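Local coordinates for trwC protein (Escherichia coli, PDB 1OMH) that probably nicks and processes origin-of-transfer DNA during bacterial conjugation, this chain being the N-terminal relaxase domain of a longer plasmid-encoded protein, at residues 85-90 with 159-164; 91-96 with 218-223; 155-160 with 230-235. One frame throughout, in Å; residues are numbered along the deposited sequence.

Interaction 1: 85-90 with 159-164. With SO4 (sulfate ion), chain C; nucleotides of chain A.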
# COMPACT_ATOMS: atom_id res chain seq x y z
N ASP B 85 -7.67 1.15 -0.62
CA ASP B 85 -6.41 0.53 -0.29
C ASP B 85 -5.24 1.36 -0.80
O ASP B 85 -5.15 1.65 -1.99
CB ASP B 85 -6.33 -0.87 -0.91
CG ASP B 85 -5.03 -1.60 -0.56
OD1 ASP B 85 -4.27 -1.12 0.30
OD2 ASP B 85 -4.77 -2.66 -1.16
N LEU B 86 -4.37 1.78 0.12
CA LEU B 86 -3.18 2.53 -0.26
C LEU B 86 -2.03 1.54 -0.06
O LEU B 86 -1.72 1.15 1.07
CB LEU B 86 -3.00 3.77 0.62
CG LEU B 86 -4.03 4.90 0.55
CD1 LEU B 86 -3.52 6.12 1.32
CD2 LEU B 86 -4.29 5.30 -0.89
N THR B 87 -1.42 1.12 -1.16
CA THR B 87 -0.33 0.16 -1.11
C THR B 87 1.03 0.85 -1.22
O THR B 87 1.37 1.39 -2.28
CB THR B 87 -0.45 -0.87 -2.25
OG1 THR B 87 -1.69 -1.58 -2.10
CG2 THR B 87 0.71 -1.85 -2.23
N PHE B 88 1.77 0.83 -0.12
CA PHE B 88 3.10 1.43 -0.03
C PHE B 88 4.15 0.35 -0.27
O PHE B 88 4.21 -0.63 0.47
CB PHE B 88 3.35 2.01 1.36
CG PHE B 88 2.42 3.12 1.75
CD1 PHE B 88 1.14 2.85 2.22
CD2 PHE B 88 2.83 4.45 1.64
CE1 PHE B 88 0.28 3.89 2.59
CE2 PHE B 88 1.97 5.49 2.00
CZ PHE B 88 0.70 5.21 2.48
N SER B 89 5.00 0.54 -1.27
CA SER B 89 6.05 -0.43 -1.58
C SER B 89 7.42 0.23 -1.56
O SER B 89 7.62 1.29 -2.15
CB SER B 89 5.79 -1.05 -2.95
OG SER B 89 4.51 -1.67 -2.97
N ALA B 90 8.36 -0.40 -0.87
CA ALA B 90 9.71 0.12 -0.77
C ALA B 90 10.53 -0.21 -2.01
O ALA B 90 10.19 -1.12 -2.78
CB ALA B 90 10.39 -0.46 0.46
N GLN B 159 9.89 -8.30 -1.10
CA GLN B 159 9.09 -7.16 -1.53
C GLN B 159 8.33 -6.59 -0.34
O GLN B 159 7.20 -6.98 -0.04
CB GLN B 159 8.11 -7.63 -2.62
CG GLN B 159 7.22 -6.55 -3.24
CD GLN B 159 8.00 -5.44 -3.93
OE1 GLN B 159 9.17 -5.60 -4.28
NE2 GLN B 159 7.34 -4.31 -4.13
N LEU B 160 8.97 -5.65 0.35
CA LEU B 160 8.39 -5.02 1.53
C LEU B 160 7.31 -4.03 1.13
O LEU B 160 7.59 -3.01 0.50
CB LEU B 160 9.49 -4.32 2.33
CG LEU B 160 9.13 -3.60 3.63
CD1 LEU B 160 8.51 -4.59 4.63
CD2 LEU B 160 10.39 -2.98 4.22
N HIS B 161 6.07 -4.33 1.50
CA HIS B 161 4.96 -3.44 1.18
C HIS B 161 3.85 -3.58 2.19
O HIS B 161 3.69 -4.62 2.84
CB HIS B 161 4.42 -3.73 -0.23
CG HIS B 161 3.89 -5.12 -0.42
ND1 HIS B 161 4.71 -6.23 -0.45
CD2 HIS B 161 2.63 -5.58 -0.62
CE1 HIS B 161 3.98 -7.31 -0.66
NE2 HIS B 161 2.72 -6.94 -0.77
N THR B 162 3.07 -2.51 2.34
CA THR B 162 1.97 -2.51 3.28
C THR B 162 0.69 -2.08 2.61
O THR B 162 0.66 -1.10 1.86
CB THR B 162 2.22 -1.54 4.46
OG1 THR B 162 3.35 -1.98 5.22
CG2 THR B 162 0.99 -1.50 5.39
N HIS B 163 -0.37 -2.85 2.87
CA HIS B 163 -1.68 -2.54 2.34
C HIS B 163 -2.40 -1.77 3.43
O HIS B 163 -2.80 -2.35 4.44
CB HIS B 163 -2.47 -3.83 2.06
CG HIS B 163 -2.04 -4.55 0.82
ND1 HIS B 163 -2.33 -4.09 -0.45
CD2 HIS B 163 -1.35 -5.70 0.66
CE1 HIS B 163 -1.83 -4.93 -1.34
NE2 HIS B 163 -1.23 -5.92 -0.69
N ALA B 164 -2.53 -0.46 3.25
CA ALA B 164 -3.22 0.39 4.22
C ALA B 164 -4.66 0.48 3.76
O ALA B 164 -4.99 1.26 2.86
CB ALA B 164 -2.58 1.79 4.26
S SO4 C . 0.08 -9.01 -2.56
O1 SO4 C . -0.14 -9.73 -1.30
O2 SO4 C . 1.32 -9.48 -3.21
O3 SO4 C . 0.21 -7.56 -2.28
O4 SO4 C . -1.06 -9.24 -3.47
P DT A 23 12.21 -0.29 -10.35
OP1 DT A 23 13.38 -0.10 -9.45
OP2 DT A 23 12.42 -0.44 -11.81
O5' DT A 23 11.32 -1.51 -9.81
C5' DT A 23 11.88 -2.83 -9.57
C4' DT A 23 11.27 -3.43 -8.32
O4' DT A 23 11.37 -2.44 -7.29
C3' DT A 23 9.81 -3.90 -8.35
O3' DT A 23 9.89 -5.27 -7.91
C2' DT A 23 9.26 -3.48 -7.00
C1' DT A 23 10.24 -2.46 -6.45
N1 DT A 23 9.85 -1.07 -6.16
C2 DT A 23 8.77 -0.83 -5.36
O2 DT A 23 8.00 -1.71 -4.99
N3 DT A 23 8.61 0.48 -4.99
C4 DT A 23 9.41 1.55 -5.35
O4 DT A 23 9.17 2.67 -4.91
C5 DT A 23 10.49 1.23 -6.26
C7 DT A 23 11.40 2.32 -6.75
C6 DT A 23 10.64 -0.04 -6.62
P DC A 24 8.99 -6.44 -8.53
OP1 DC A 24 9.05 -7.47 -7.46
OP2 DC A 24 9.49 -6.76 -9.89
O5' DC A 24 7.50 -5.89 -8.65
C5' DC A 24 6.59 -5.83 -7.54
C4' DC A 24 5.33 -5.13 -7.98
O4' DC A 24 5.72 -3.92 -8.67
C3' DC A 24 4.47 -5.93 -8.97
O3' DC A 24 3.25 -6.17 -8.22
C2' DC A 24 3.94 -4.87 -9.92
C1' DC A 24 4.84 -3.67 -9.74
N1 DC A 24 5.60 -3.14 -10.89
C2 DC A 24 4.91 -2.38 -11.84
O2 DC A 24 3.68 -2.29 -11.73
N3 DC A 24 5.59 -1.78 -12.83
C4 DC A 24 6.92 -1.92 -12.91
N4 DC A 24 7.56 -1.28 -13.89
C5 DC A 24 7.64 -2.72 -11.98
C6 DC A 24 6.95 -3.32 -11.00
O HOH W 1 4.07 -4.45 -3.89
O HOH W 2 10.86 -3.79 -2.97

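Interaction 2: 91-96 with 218-223. With nucleotides of chain A.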
# COMPACT_ATOMS: atom_id res chain seq x y z
N PRO B 91 11.61 0.55 -2.24
CA PRO B 91 12.49 0.31 -3.39
C PRO B 91 13.01 -1.11 -3.20
O PRO B 91 13.09 -1.58 -2.07
CB PRO B 91 13.59 1.35 -3.21
CG PRO B 91 12.84 2.50 -2.58
CD PRO B 91 11.97 1.81 -1.56
N LYS B 92 13.37 -1.80 -4.28
CA LYS B 92 13.84 -3.18 -4.17
C LYS B 92 15.08 -3.34 -3.29
O LYS B 92 15.15 -4.26 -2.48
CB LYS B 92 14.14 -3.75 -5.57
CG LYS B 92 14.54 -5.23 -5.57
CD LYS B 92 13.42 -6.14 -5.06
CE LYS B 92 12.18 -6.08 -5.96
NZ LYS B 92 11.14 -7.06 -5.57
N SER B 93 16.06 -2.45 -3.44
CA SER B 93 17.28 -2.53 -2.62
C SER B 93 16.93 -2.49 -1.14
O SER B 93 17.57 -3.15 -0.32
CB SER B 93 18.23 -1.38 -2.94
OG SER B 93 17.64 -0.13 -2.60
N VAL B 94 15.92 -1.70 -0.80
CA VAL B 94 15.49 -1.58 0.58
C VAL B 94 14.89 -2.90 1.05
O VAL B 94 15.19 -3.37 2.16
CB VAL B 94 14.49 -0.42 0.74
CG1 VAL B 94 13.95 -0.36 2.18
CG2 VAL B 94 15.19 0.89 0.39
N SER B 95 14.05 -3.51 0.22
CA SER B 95 13.45 -4.80 0.59
C SER B 95 14.56 -5.84 0.77
O SER B 95 14.51 -6.66 1.69
CB SER B 95 12.48 -5.29 -0.50
OG SER B 95 11.33 -4.44 -0.59
N LEU B 96 15.58 -5.78 -0.09
CA LEU B 96 16.70 -6.73 -0.01
C LEU B 96 17.50 -6.60 1.27
O LEU B 96 17.82 -7.60 1.93
CB LEU B 96 17.63 -6.52 -1.21
CG LEU B 96 17.42 -7.35 -2.48
CD1 LEU B 96 15.95 -7.63 -2.72
CD2 LEU B 96 18.04 -6.61 -3.65
N ASN B 218 12.63 8.71 -7.16
CA ASN B 218 12.91 7.41 -6.55
C ASN B 218 14.38 7.22 -6.16
O ASN B 218 15.26 7.92 -6.66
CB ASN B 218 12.49 6.29 -7.50
CG ASN B 218 10.99 6.23 -7.70
OD1 ASN B 218 10.50 6.12 -8.82
ND2 ASN B 218 10.27 6.28 -6.60
N PHE B 219 14.62 6.27 -5.27
CA PHE B 219 15.97 5.97 -4.83
C PHE B 219 16.13 4.50 -4.45
O PHE B 219 15.15 3.78 -4.26
CB PHE B 219 16.36 6.82 -3.61
CG PHE B 219 15.62 6.44 -2.36
CD1 PHE B 219 14.43 7.06 -2.02
CD2 PHE B 219 16.12 5.45 -1.52
CE1 PHE B 219 13.73 6.71 -0.88
CE2 PHE B 219 15.43 5.08 -0.36
CZ PHE B 219 14.23 5.72 -0.04
N ASP B 220 17.39 4.08 -4.34
CA ASP B 220 17.74 2.73 -3.93
C ASP B 220 19.01 2.89 -3.10
O ASP B 220 19.66 3.93 -3.15
CB ASP B 220 18.03 1.85 -5.15
CG ASP B 220 16.81 1.07 -5.61
OD1 ASP B 220 16.34 0.20 -4.84
OD2 ASP B 220 16.33 1.32 -6.73
N LEU B 221 19.35 1.87 -2.32
CA LEU B 221 20.55 1.93 -1.51
C LEU B 221 21.73 1.93 -2.48
O LEU B 221 21.82 1.08 -3.37
CB LEU B 221 20.61 0.72 -0.59
CG LEU B 221 19.40 0.59 0.34
CD1 LEU B 221 19.56 -0.62 1.24
CD2 LEU B 221 19.26 1.86 1.18
N ALA B 222 22.64 2.89 -2.31
CA ALA B 222 23.80 3.04 -3.19
C ALA B 222 24.72 1.83 -3.38
O ALA B 222 25.39 1.72 -4.41
CB ALA B 222 24.63 4.24 -2.73
N HIS B 223 24.77 0.92 -2.41
CA HIS B 223 25.66 -0.23 -2.55
C HIS B 223 25.09 -1.43 -3.31
O HIS B 223 25.74 -2.47 -3.42
CB HIS B 223 26.15 -0.69 -1.17
CG HIS B 223 25.05 -1.04 -0.22
ND1 HIS B 223 24.18 -0.11 0.29
CD2 HIS B 223 24.69 -2.24 0.31
CE1 HIS B 223 23.34 -0.71 1.12
NE2 HIS B 223 23.63 -2.00 1.15
P DT A 23 12.21 -0.29 -10.35
OP1 DT A 23 13.38 -0.10 -9.45
OP2 DT A 23 12.42 -0.44 -11.81
O5' DT A 23 11.32 -1.51 -9.81
C5' DT A 23 11.88 -2.83 -9.57
C4' DT A 23 11.27 -3.43 -8.32
O4' DT A 23 11.37 -2.44 -7.29
C3' DT A 23 9.81 -3.90 -8.35
O3' DT A 23 9.89 -5.27 -7.91
C2' DT A 23 9.26 -3.48 -7.00
C1' DT A 23 10.24 -2.46 -6.45
N1 DT A 23 9.85 -1.07 -6.16
C2 DT A 23 8.77 -0.83 -5.36
O2 DT A 23 8.00 -1.71 -4.99
N3 DT A 23 8.61 0.48 -4.99
C4 DT A 23 9.41 1.55 -5.35
O4 DT A 23 9.17 2.67 -4.91
C5 DT A 23 10.49 1.23 -6.26
C7 DT A 23 11.40 2.32 -6.75
C6 DT A 23 10.64 -0.04 -6.62
P DT A 21 2.10 5.05 -13.27
OP1 DT A 21 2.45 4.16 -14.41
OP2 DT A 21 1.41 4.49 -12.10
O5' DT A 21 3.42 5.82 -12.80
C5' DT A 21 4.31 6.41 -13.76
C4' DT A 21 5.66 6.68 -13.14
O4' DT A 21 5.49 7.44 -11.92
C3' DT A 21 6.44 5.42 -12.74
O3' DT A 21 7.51 5.25 -13.68
C2' DT A 21 7.22 5.87 -11.52
C1' DT A 21 6.49 7.09 -10.98
N1 DT A 21 5.92 7.02 -9.61
C2 DT A 21 6.79 6.73 -8.57
O2 DT A 21 7.98 6.51 -8.73
N3 DT A 21 6.21 6.72 -7.33
C4 DT A 21 4.89 6.95 -7.01
O4 DT A 21 4.53 6.91 -5.83
C5 DT A 21 4.03 7.24 -8.14
C7 DT A 21 2.58 7.51 -7.90
C6 DT A 21 4.58 7.26 -9.37
P DC A 24 8.99 -6.44 -8.53
OP1 DC A 24 9.05 -7.47 -7.46
OP2 DC A 24 9.49 -6.76 -9.89
O5' DC A 24 7.50 -5.89 -8.65
C5' DC A 24 6.59 -5.83 -7.54
C4' DC A 24 5.33 -5.13 -7.98
O4' DC A 24 5.72 -3.92 -8.67
C3' DC A 24 4.47 -5.93 -8.97
O3' DC A 24 3.25 -6.17 -8.22
C2' DC A 24 3.94 -4.87 -9.92
C1' DC A 24 4.84 -3.67 -9.74
N1 DC A 24 5.60 -3.14 -10.89
C2 DC A 24 4.91 -2.38 -11.84
O2 DC A 24 3.68 -2.29 -11.73
N3 DC A 24 5.59 -1.78 -12.83
C4 DC A 24 6.92 -1.92 -12.91
N4 DC A 24 7.56 -1.28 -13.89
C5 DC A 24 7.64 -2.72 -11.98
C6 DC A 24 6.95 -3.32 -11.00
O HOH W 3 13.97 -0.48 -6.71

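Interaction 3: 155-160 with 230-235. With nucleotides of chain A.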
# COMPACT_ATOMS: atom_id res chain seq x y z
N GLU B 155 5.91 -13.32 -7.15
CA GLU B 155 6.90 -14.25 -7.69
C GLU B 155 7.86 -14.69 -6.58
O GLU B 155 8.90 -15.31 -6.83
CB GLU B 155 7.67 -13.61 -8.85
CG GLU B 155 6.92 -13.66 -10.18
CD GLU B 155 6.64 -15.09 -10.63
OE1 GLU B 155 7.52 -15.95 -10.44
OE2 GLU B 155 5.55 -15.35 -11.19
N ARG B 156 7.47 -14.36 -5.35
CA ARG B 156 8.21 -14.70 -4.14
C ARG B 156 9.56 -14.01 -3.95
O ARG B 156 10.44 -14.53 -3.27
CB ARG B 156 8.38 -16.22 -4.04
CG ARG B 156 7.06 -16.97 -3.86
CD ARG B 156 6.22 -16.35 -2.74
NE ARG B 156 4.96 -17.06 -2.50
CZ ARG B 156 4.00 -16.63 -1.68
NH1 ARG B 156 4.15 -15.48 -1.02
NH2 ARG B 156 2.89 -17.34 -1.51
N ASP B 157 9.72 -12.83 -4.56
CA ASP B 157 10.95 -12.06 -4.38
C ASP B 157 10.75 -11.22 -3.12
O ASP B 157 9.61 -10.98 -2.70
CB ASP B 157 11.16 -11.08 -5.54
CG ASP B 157 11.81 -11.72 -6.74
OD1 ASP B 157 12.82 -12.43 -6.56
OD2 ASP B 157 11.32 -11.49 -7.87
N PRO B 158 11.84 -10.77 -2.49
CA PRO B 158 11.68 -9.94 -1.29
C PRO B 158 10.94 -8.70 -1.80
O PRO B 158 11.32 -8.14 -2.83
CB PRO B 158 13.12 -9.61 -0.90
CG PRO B 158 13.90 -10.80 -1.41
CD PRO B 158 13.27 -11.05 -2.76
N GLN B 159 9.89 -8.30 -1.10
CA GLN B 159 9.09 -7.16 -1.53
C GLN B 159 8.33 -6.59 -0.34
O GLN B 159 7.20 -6.98 -0.04
CB GLN B 159 8.11 -7.63 -2.62
CG GLN B 159 7.22 -6.55 -3.24
CD GLN B 159 8.00 -5.44 -3.93
OE1 GLN B 159 9.17 -5.60 -4.28
NE2 GLN B 159 7.34 -4.31 -4.13
N LEU B 160 8.97 -5.65 0.35
CA LEU B 160 8.39 -5.02 1.53
C LEU B 160 7.31 -4.03 1.13
O LEU B 160 7.59 -3.01 0.50
CB LEU B 160 9.49 -4.32 2.33
CG LEU B 160 9.13 -3.60 3.63
CD1 LEU B 160 8.51 -4.59 4.63
CD2 LEU B 160 10.39 -2.98 4.22
N GLU B 230 17.36 -6.04 -10.53
CA GLU B 230 16.58 -6.78 -11.52
C GLU B 230 16.60 -8.28 -11.23
O GLU B 230 15.63 -8.98 -11.53
CB GLU B 230 17.11 -6.48 -12.92
CG GLU B 230 17.25 -4.99 -13.19
CD GLU B 230 17.57 -4.66 -14.63
OE1 GLU B 230 18.44 -5.32 -15.23
OE2 GLU B 230 16.95 -3.71 -15.17
N GLY B 231 17.69 -8.75 -10.64
CA GLY B 231 17.80 -10.16 -10.32
C GLY B 231 16.77 -10.58 -9.29
O GLY B 231 16.53 -11.77 -9.11
N PHE B 232 16.20 -9.61 -8.59
CA PHE B 232 15.18 -9.86 -7.57
C PHE B 232 13.86 -9.16 -7.94
O PHE B 232 13.03 -8.88 -7.07
CB PHE B 232 15.63 -9.35 -6.19
CG PHE B 232 16.55 -10.28 -5.45
CD1 PHE B 232 17.91 -10.01 -5.34
CD2 PHE B 232 16.04 -11.42 -4.82
CE1 PHE B 232 18.76 -10.86 -4.61
CE2 PHE B 232 16.88 -12.27 -4.09
CZ PHE B 232 18.24 -11.98 -3.99
N SER B 233 13.69 -8.87 -9.23
CA SER B 233 12.47 -8.21 -9.70
C SER B 233 11.83 -9.00 -10.83
O SER B 233 11.70 -8.52 -11.96
CB SER B 233 12.79 -6.79 -10.20
OG SER B 233 13.30 -5.98 -9.15
N LYS B 234 11.42 -10.23 -10.52
CA LYS B 234 10.80 -11.12 -11.49
C LYS B 234 9.52 -10.56 -12.10
O LYS B 234 9.30 -10.71 -13.30
CB LYS B 234 10.53 -12.48 -10.85
CG LYS B 234 11.80 -13.27 -10.51
CD LYS B 234 11.46 -14.58 -9.79
CE LYS B 234 12.72 -15.37 -9.46
NZ LYS B 234 12.39 -16.65 -8.74
N ARG B 235 8.68 -9.92 -11.29
CA ARG B 235 7.44 -9.35 -11.81
C ARG B 235 7.74 -8.26 -12.85
O ARG B 235 7.08 -8.18 -13.88
CB ARG B 235 6.58 -8.80 -10.68
CG ARG B 235 5.94 -9.90 -9.83
CD ARG B 235 4.83 -10.63 -10.60
NE ARG B 235 3.73 -9.72 -10.90
CZ ARG B 235 3.23 -9.52 -12.12
NH1 ARG B 235 3.73 -10.16 -13.16
NH2 ARG B 235 2.24 -8.65 -12.28
P DC A 24 8.99 -6.44 -8.53
OP1 DC A 24 9.05 -7.47 -7.46
OP2 DC A 24 9.49 -6.76 -9.89
O5' DC A 24 7.50 -5.89 -8.65
C5' DC A 24 6.59 -5.83 -7.54
C4' DC A 24 5.33 -5.13 -7.98
O4' DC A 24 5.72 -3.92 -8.67
C3' DC A 24 4.47 -5.93 -8.97
O3' DC A 24 3.25 -6.17 -8.22
C2' DC A 24 3.94 -4.87 -9.92
C1' DC A 24 4.84 -3.67 -9.74
N1 DC A 24 5.60 -3.14 -10.89
C2 DC A 24 4.91 -2.38 -11.84
O2 DC A 24 3.68 -2.29 -11.73
N3 DC A 24 5.59 -1.78 -12.83
C4 DC A 24 6.92 -1.92 -12.91
N4 DC A 24 7.56 -1.28 -13.89
C5 DC A 24 7.64 -2.72 -11.98
C6 DC A 24 6.95 -3.32 -11.00
P DT A 23 12.21 -0.29 -10.35
OP1 DT A 23 13.38 -0.10 -9.45
OP2 DT A 23 12.42 -0.44 -11.81
O5' DT A 23 11.32 -1.51 -9.81
C5' DT A 23 11.88 -2.83 -9.57
C4' DT A 23 11.27 -3.43 -8.32
O4' DT A 23 11.37 -2.44 -7.29
C3' DT A 23 9.81 -3.90 -8.35
O3' DT A 23 9.89 -5.27 -7.91
C2' DT A 23 9.26 -3.48 -7.00
C1' DT A 23 10.24 -2.46 -6.45
N1 DT A 23 9.85 -1.07 -6.16
C2 DT A 23 8.77 -0.83 -5.36
O2 DT A 23 8.00 -1.71 -4.99
N3 DT A 23 8.61 0.48 -4.99
C4 DT A 23 9.41 1.55 -5.35
O4 DT A 23 9.17 2.67 -4.91
C5 DT A 23 10.49 1.23 -6.26
C7 DT A 23 11.40 2.32 -6.75
C6 DT A 23 10.64 -0.04 -6.62
P DT A 25 2.08 -7.11 -8.81
OP1 DT A 25 2.55 -8.52 -8.65
OP2 DT A 25 1.62 -6.65 -10.14
O5' DT A 25 0.89 -6.85 -7.78
C5' DT A 25 1.10 -6.91 -6.37
C4' DT A 25 0.07 -6.08 -5.64
O4' DT A 25 0.27 -4.68 -5.93
C3' DT A 25 -1.36 -6.38 -6.09
O3' DT A 25 -1.90 -7.38 -5.23
C2' DT A 25 -2.08 -5.07 -5.86
C1' DT A 25 -0.99 -4.01 -5.96
N1 DT A 25 -1.03 -3.14 -7.16
C2 DT A 25 -1.92 -2.08 -7.16
O2 DT A 25 -2.69 -1.85 -6.23
N3 DT A 25 -1.88 -1.30 -8.29
C4 DT A 25 -1.07 -1.47 -9.39
O4 DT A 25 -1.14 -0.68 -10.33
C5 DT A 25 -0.17 -2.61 -9.33
C7 DT A 25 0.74 -2.88 -10.48
C6 DT A 25 -0.21 -3.38 -8.24
O HOH W 4 11.70 -16.10 -5.93
O HOH W 5 8.98 -9.87 -8.14

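Interaction 1: 85-90 with 159-164
His163 turns one edge of its ring to the carboxylate of Asp85, and ND1 donates to the syn lone pair of OD2 over 2.9 Å, with the oxygen tilted 28° out of the ring plane. Thr87 lies alongside the ring. His163 NE2 binds sulfate O3 at 2.7 Å, and His161 NE2 shares that oxygen. In His161, chi1 of 60° sets CG between the backbone N and the carbonyl carbon, and ND1 is tied to Gln159 O at 2.6 Å, in the ring plane. This polar face is the looser one: a water bridges Ser89 OG and Gln159 NE2, and the same NE2 reaches thymine O2 of DT23 in chain A at 2.8 Å. The face carrying Leu86, Phe88 and Ala164 is closely packed; Ala164 CB meets Phe88 CE1 at the ring edge, 3.9 Å away, and helix 104-122 covers Phe88. An alanine in place of His163 would probably leave Asp85 OD2 without this donor and sulfate O3 with one bond fewer. Antiparallel backbone pairing forms the centre of the five-stranded sheet, whose His161 and His163, together with His150, bind zinc or copper in other structures of this protein: the three-histidine metal site of HUH relaxases, here without metal.

Interaction 2: 91-96 with 218-223
Ser93 and Asp220 meet through a doubly gripped oxygen. Asp220 OD1 accepts a hydrogen bond from the hydroxyl of Ser93, OG lying 2.6 Å away on its anti lone pair, and it also accepts Ser93 N at 3.0 Å, met nearly along the C-O bond. The hydroxyl is donor and acceptor at once, since Leu221 N gives its hydrogen to Ser93 OG over 2.6 Å in a nearly straight bond (165°). A first torsion of 64° puts OG between the backbone N and the carbonyl carbon of Ser93, facing the 219-221 strand. Beside this polar knot, Pro91 CG lies over one face of the Phe219 ring, toward its rim, 4.3 Å from CE2, while Val94 CG2 touches both Phe219 CE2 and Leu221 CG. The first turn of helix 92-99, with Pro91 at its N-cap position, thus rests on the two-stranded hairpin of 211-213 and 219-221. The carboxylate of Asp220 lies near that helix start, where the helix dipole would probably stabilise its negative charge. In the next shell, Asp220 OD2 lies 3.0 Å from a water that accepts from Lys92 N and is also close to the DT23 phosphate of chain A. Lys92 NZ donates to OP1 of DC24 of chain A at 2.8 Å and to Gln159 OE1. Leu200 and Leu204 of helix 189-206 back the apolar side, touching Pro91 and Val94.

Interaction 3: 155-160 with 230-235
Asp157 reaches across to the start of helix 234-246. Its CB lies 3.3 Å from Phe232 O, and CG comes still nearer to that carbonyl. Chi1 of -83° sets CG anti to its own carbonyl carbon and beside the backbone N, close to Phe232 O. OD1 stays on the Phe232 side, 3.8 Å from ring atom CD2. OD2 is the working tip: it accepts Lys234 N at 2.9 Å, met nearly along its C-O bond with an N-H...O angle of 163°, and it touches Lys234 CG. A water donates to the same OD2, accepts from Arg235 N and donates to OP1 of DC24 in chain A.

Ser233 occupies the N-cap position but makes no capping bond with its side chain, its OG being engaged by Ile229 O, so a carboxylate from the 155-160 segment serves this helix end instead. Apolar packing flanks this bond on one side. Pro158 CD approaches the Phe232 ring at 3.5 Å from CD2, the two side chains crossing at a slant, with Leu96 touching both. On the outer side Glu155 CB lies 3.7 Å from Lys234 CB, and its CG meets Arg235 CD; both basic chains run across Glu155 at roughly a right angle, through their aliphatic parts. Arg235 then turns its guanidinium edge to the next phosphate, NE donating to OP1 of DT25 in chain A at 2.8 Å and NH2 to OP2 at 3.0 Å, while Lys262 O and Ser265 OG take further guanidinium hydrogens. The chemistry implies a division of labour: Asp157 OD2 bonds to the helix start and a bridging water, where its negative charge is probably stabilised, whereas Arg235 meets the DNA backbone directly and would probably offset its charge.

Interaction 1 is the core contact, about 3 Å from the centre of the chain, while the centres of interactions 2 and 3 lie about 17 Å and 16 Å out; interaction 3 alone reaches the surface among its touching residues, at Lys234 and in part at Glu155. Interactions 1 and 3 share strand 158-167, and strand 81-89 of interaction 1 leads through Ala90 and Pro91 into helix 92-99 of interaction 2. Lys92 and Ser95 tie that helix back to Gln159 and Leu160. The chemistry shifts accordingly: paired backbones and a histidine site in the sheet, against aspartates that accept backbone N-H groups at helix starts in the outer two. All three border the bound DNA.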